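Local coordinates for CYTH domain-containing protein (Pyrococcus horikoshii, PDB 2DC4), which is of unknown function but contains a CYTH domain, a family that includes class IV adenylyl cyclases and thiamine triphosphatases acting on triphosphate compounds, at residues A[157-160]-A[161-164]; A[85-89]-A[90-94]. All blocks are in the same frame, centred on the assembly; numbering follows the deposited sequence.

Interaction 1 of 2, residues A[157-160]-A[161-164]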
# COMPACT_ATOMS: atom_id res chain seq x y z
N LYS A 157 21.04 -9.18 -15.25
CA LYS A 157 20.38 -9.62 -14.03
C LYS A 157 19.80 -8.51 -13.16
O LYS A 157 20.33 -7.41 -13.09
CB LYS A 157 21.36 -10.45 -13.19
CG LYS A 157 21.75 -11.79 -13.81
CD LYS A 157 22.65 -12.58 -12.86
CE LYS A 157 22.91 -13.98 -13.39
NZ LYS A 157 23.73 -14.78 -12.43
N LEU A 158 18.68 -8.83 -12.51
CA LEU A 158 18.01 -7.89 -11.62
C LEU A 158 18.78 -7.88 -10.30
O LEU A 158 19.47 -8.84 -9.98
CB LEU A 158 16.58 -8.35 -11.38
CG LEU A 158 15.74 -8.60 -12.63
CD1 LEU A 158 14.40 -9.21 -12.24
CD2 LEU A 158 15.55 -7.30 -13.39
N TYR A 159 18.64 -6.80 -9.54
CA TYR A 159 19.34 -6.71 -8.26
C TYR A 159 18.98 -7.84 -7.31
O TYR A 159 19.84 -8.31 -6.57
CB TYR A 159 19.05 -5.35 -7.61
CG TYR A 159 19.78 -4.22 -8.28
CD1 TYR A 159 19.10 -3.06 -8.67
CD2 TYR A 159 21.14 -4.31 -8.56
CE1 TYR A 159 19.77 -2.02 -9.33
CE2 TYR A 159 21.82 -3.28 -9.22
CZ TYR A 159 21.13 -2.14 -9.60
OH TYR A 159 21.80 -1.14 -10.28
N ILE A 160 17.73 -8.27 -7.33
CA ILE A 160 17.32 -9.35 -6.44
C ILE A 160 18.01 -10.67 -6.84
O ILE A 160 18.17 -11.57 -6.01
CB ILE A 160 15.76 -9.49 -6.41
CG1 ILE A 160 15.34 -10.52 -5.36
CG2 ILE A 160 15.24 -9.86 -7.79
CD1 ILE A 160 15.79 -10.19 -3.94
N GLU A 161 18.44 -10.77 -8.09
CA GLU A 161 19.13 -11.97 -8.57
C GLU A 161 20.65 -11.84 -8.36
O GLU A 161 21.37 -12.83 -8.33
CB GLU A 161 18.87 -12.20 -10.07
CG GLU A 161 17.39 -12.28 -10.47
CD GLU A 161 17.20 -12.48 -11.97
OE1 GLU A 161 17.76 -11.70 -12.77
OE2 GLU A 161 16.46 -13.42 -12.34
N LEU A 162 21.13 -10.61 -8.22
CA LEU A 162 22.56 -10.34 -8.05
C LEU A 162 23.10 -10.45 -6.63
O LEU A 162 24.27 -10.79 -6.45
CB LEU A 162 22.89 -8.95 -8.59
CG LEU A 162 22.80 -8.78 -10.11
CD1 LEU A 162 22.68 -7.32 -10.47
CD2 LEU A 162 24.01 -9.43 -10.76
N ILE A 163 22.28 -10.17 -5.63
CA ILE A 163 22.74 -10.25 -4.25
C ILE A 163 23.11 -11.67 -3.85
O ILE A 163 22.38 -12.62 -4.13
CB ILE A 163 21.68 -9.70 -3.27
CG1 ILE A 163 20.36 -10.45 -3.45
CG2 ILE A 163 21.49 -8.20 -3.52
CD1 ILE A 163 19.31 -10.08 -2.42
N ASN A 164 24.26 -11.81 -3.21
CA ASN A 164 24.77 -13.10 -2.78
C ASN A 164 24.11 -13.56 -1.49
O ASN A 164 23.36 -12.75 -0.89
CB ASN A 164 26.29 -13.02 -2.59
CG ASN A 164 26.91 -14.36 -2.23
OD1 ASN A 164 26.73 -15.35 -2.94
ND2 ASN A 164 27.64 -14.39 -1.12
O HOH W 1 23.93 -13.66 -10.03
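Leu158 stands at the N-cap position of the short helix 159-162, and its carbonyl O receives Glu161 N at 2.9 Å and a weak bond from Leu162 N. The next carbonyl, Tyr159 O, accepts Ile163 N at 3.2 Å, just where the chain leaves the helix. The carboxylate of Glu161 folds back over the start of the turn: OE1 accepts Leu158 N at 3.0 Å, nearly straight (171°), on its anti side. With CG beside its own backbone N (chi1 -55°), the glutamate can reach that amide. Leu162 lies against Lys157 and Tyr159, CD2 3.7 Å from Lys157 CB and CD1 3.9 Å from Tyr159 CD2, oblique to the ring. An alanine in place of Leu162 would probably open a gap beside Tyr159 and leave the lysine's aliphatic part without its apolar neighbour. Ile160 and Ile163 touch through their CD1 methyls at 3.8 Å, both also resting on Val98 of strand 94-107. The Tyr159 hydroxyl bonds Asp125 and Asn115 in the barrel. A water joins Lys157 NZ to Glu161 O, while NZ stays 6.7 Å from Glu161 OE1; the carboxylate is spent on the N-H of Leu158 and makes no direct salt bridge with this lysine.

Interaction 2 of 2, residues A[85-89]-A[90-94]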
# COMPACT_ATOMS: atom_id res chain seq x y z
N GLU A 85 4.13 -6.81 6.32
CA GLU A 85 3.29 -7.74 7.07
C GLU A 85 2.10 -8.17 6.21
O GLU A 85 1.75 -9.35 6.16
CB GLU A 85 2.78 -7.08 8.35
CG GLU A 85 1.95 -8.01 9.22
CD GLU A 85 1.27 -7.30 10.36
OE1 GLU A 85 1.89 -6.40 10.97
OE2 GLU A 85 0.11 -7.64 10.66
N LEU A 86 1.49 -7.20 5.53
CA LEU A 86 0.35 -7.49 4.67
C LEU A 86 0.64 -8.54 3.61
O LEU A 86 -0.12 -9.50 3.47
CB LEU A 86 -0.12 -6.21 3.97
CG LEU A 86 -1.20 -6.39 2.90
CD1 LEU A 86 -2.49 -6.85 3.56
CD2 LEU A 86 -1.42 -5.07 2.17
N PHE A 87 1.72 -8.38 2.86
CA PHE A 87 2.01 -9.36 1.82
C PHE A 87 2.30 -10.74 2.39
O PHE A 87 1.95 -11.75 1.78
CB PHE A 87 3.14 -8.85 0.93
CG PHE A 87 2.72 -7.67 0.09
CD1 PHE A 87 1.60 -7.76 -0.74
CD2 PHE A 87 3.42 -6.46 0.15
CE1 PHE A 87 1.17 -6.68 -1.48
CE2 PHE A 87 2.99 -5.37 -0.60
CZ PHE A 87 1.87 -5.48 -1.42
N LYS A 88 2.91 -10.79 3.57
CA LYS A 88 3.18 -12.08 4.19
C LYS A 88 1.84 -12.71 4.58
O LYS A 88 1.63 -13.90 4.36
CB LYS A 88 4.03 -11.91 5.45
CG LYS A 88 5.48 -11.56 5.19
CD LYS A 88 6.23 -11.41 6.51
CE LYS A 88 7.68 -11.07 6.31
NZ LYS A 88 8.35 -10.86 7.62
N ARG A 89 0.94 -11.92 5.15
CA ARG A 89 -0.36 -12.45 5.55
C ARG A 89 -1.23 -12.85 4.36
O ARG A 89 -2.16 -13.64 4.51
CB ARG A 89 -1.10 -11.45 6.44
CG ARG A 89 -0.45 -11.32 7.82
CD ARG A 89 -1.31 -10.52 8.79
NE ARG A 89 -0.65 -10.38 10.09
CZ ARG A 89 -0.44 -11.39 10.93
NH1 ARG A 89 -0.83 -12.62 10.61
NH2 ARG A 89 0.17 -11.18 12.09
N LEU A 90 -0.92 -12.30 3.19
CA LEU A 90 -1.67 -12.63 1.98
C LEU A 90 -1.12 -13.90 1.34
O LEU A 90 -1.64 -14.37 0.33
CB LEU A 90 -1.62 -11.46 0.98
CG LEU A 90 -2.40 -10.21 1.39
CD1 LEU A 90 -2.22 -9.12 0.35
CD2 LEU A 90 -3.87 -10.56 1.54
N GLY A 91 -0.06 -14.45 1.93
CA GLY A 91 0.51 -15.68 1.41
C GLY A 91 1.79 -15.55 0.60
O GLY A 91 2.34 -16.55 0.14
N PHE A 92 2.26 -14.32 0.40
CA PHE A 92 3.48 -14.12 -0.37
C PHE A 92 4.71 -14.40 0.49
O PHE A 92 4.72 -14.13 1.69
CB PHE A 92 3.52 -12.68 -0.90
CG PHE A 92 2.45 -12.38 -1.91
CD1 PHE A 92 2.54 -12.88 -3.21
CD2 PHE A 92 1.34 -11.63 -1.56
CE1 PHE A 92 1.53 -12.64 -4.14
CE2 PHE A 92 0.33 -11.38 -2.48
CZ PHE A 92 0.42 -11.88 -3.77
N LYS A 93 5.73 -14.97 -0.14
CA LYS A 93 6.97 -15.31 0.56
C LYS A 93 8.07 -14.31 0.25
O LYS A 93 8.19 -13.84 -0.89
CB LYS A 93 7.43 -16.71 0.14
CG LYS A 93 6.42 -17.82 0.38
CD LYS A 93 6.28 -18.14 1.86
CE LYS A 93 5.39 -19.35 2.08
NZ LYS A 93 5.33 -19.77 3.51
N VAL A 94 8.87 -13.97 1.25
CA VAL A 94 9.97 -13.04 1.06
C VAL A 94 11.03 -13.70 0.18
O VAL A 94 11.53 -14.78 0.50
CB VAL A 94 10.62 -12.61 2.40
CG1 VAL A 94 11.85 -11.76 2.13
CG2 VAL A 94 9.62 -11.83 3.23
O HOH W 2 3.51 -15.58 3.69
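Leu90 and Phe92 both carry CG beside the backbone N (chi1 -70° and -66°), which lays Leu90 against Leu86 and Phe87 and brings the Phe92 ring to Phe87. The backbone from Phe87 to Phe92 forms a Schellman motif that ends helix 80-89 and turns the chain into strand 94-107. Phe92 N reaches back to Phe87 O at 2.9 Å, and Gly91 N bonds Lys88 O at 3.0 Å. Gly91 has positive phi; there a CB would jam against the carbonyl O of Leu90, so the turn calls for glycine. Leu90 N makes weak bonds to Leu86 O and Phe87 O.

On the apolar side, Leu90 CD1 sits 3.9 Å from Leu86 CG and also nears the Phe87 ring. Phe92 CD2 comes within 4.0 Å of Phe87 CD1, meeting that ring obliquely, while Phe87 O lies at the edge of the Phe92 ring, near its plane. Phe36 of strand 24-36 packs on both phenylalanines and so fastens the turn to the barrel. Farther round, the extended Lys88 chain places CE against Val94 CG2.

Within the helix, Arg89 NE forms a salt bridge with Glu85 OE2 at 2.9 Å, one helical turn back. The carboxylate oxygen lies in the guanidinium plane and is met on its anti side. It also bonds Tyr71 OH of the second subunit, and Leu90 packs on Leu38 of that subunit, so this helix end faces the dimer partner. A water donates to both Lys88 O and Phe92 O, and Lys88 CA points its hydrogen at Phe92 O, 3.6 Å away and almost in line (174°).

How the interactions relate
The two contacts lie at separate places on one closed, antiparallel eight-stranded barrel, their centres about 21 Å apart and their nearest atoms about 7 Å apart without touching. Interaction 2 comes first along the chain, where helix 80-89 gives way to strand 94-107; interaction 1 follows at the C-terminal end, on helix 159-162. Strand 94-107 links them: residues 90-94 lead directly into it, and the side chains of Ile160 and Ile163 rest on it. Their surroundings differ. Residues 85-94 meet the second subunit, whereas no other chain of the assembly touches residues 157-164, which pack on their own barrel. Interaction 2 thus lies at the dimer interface, and interaction 1 within the monomer.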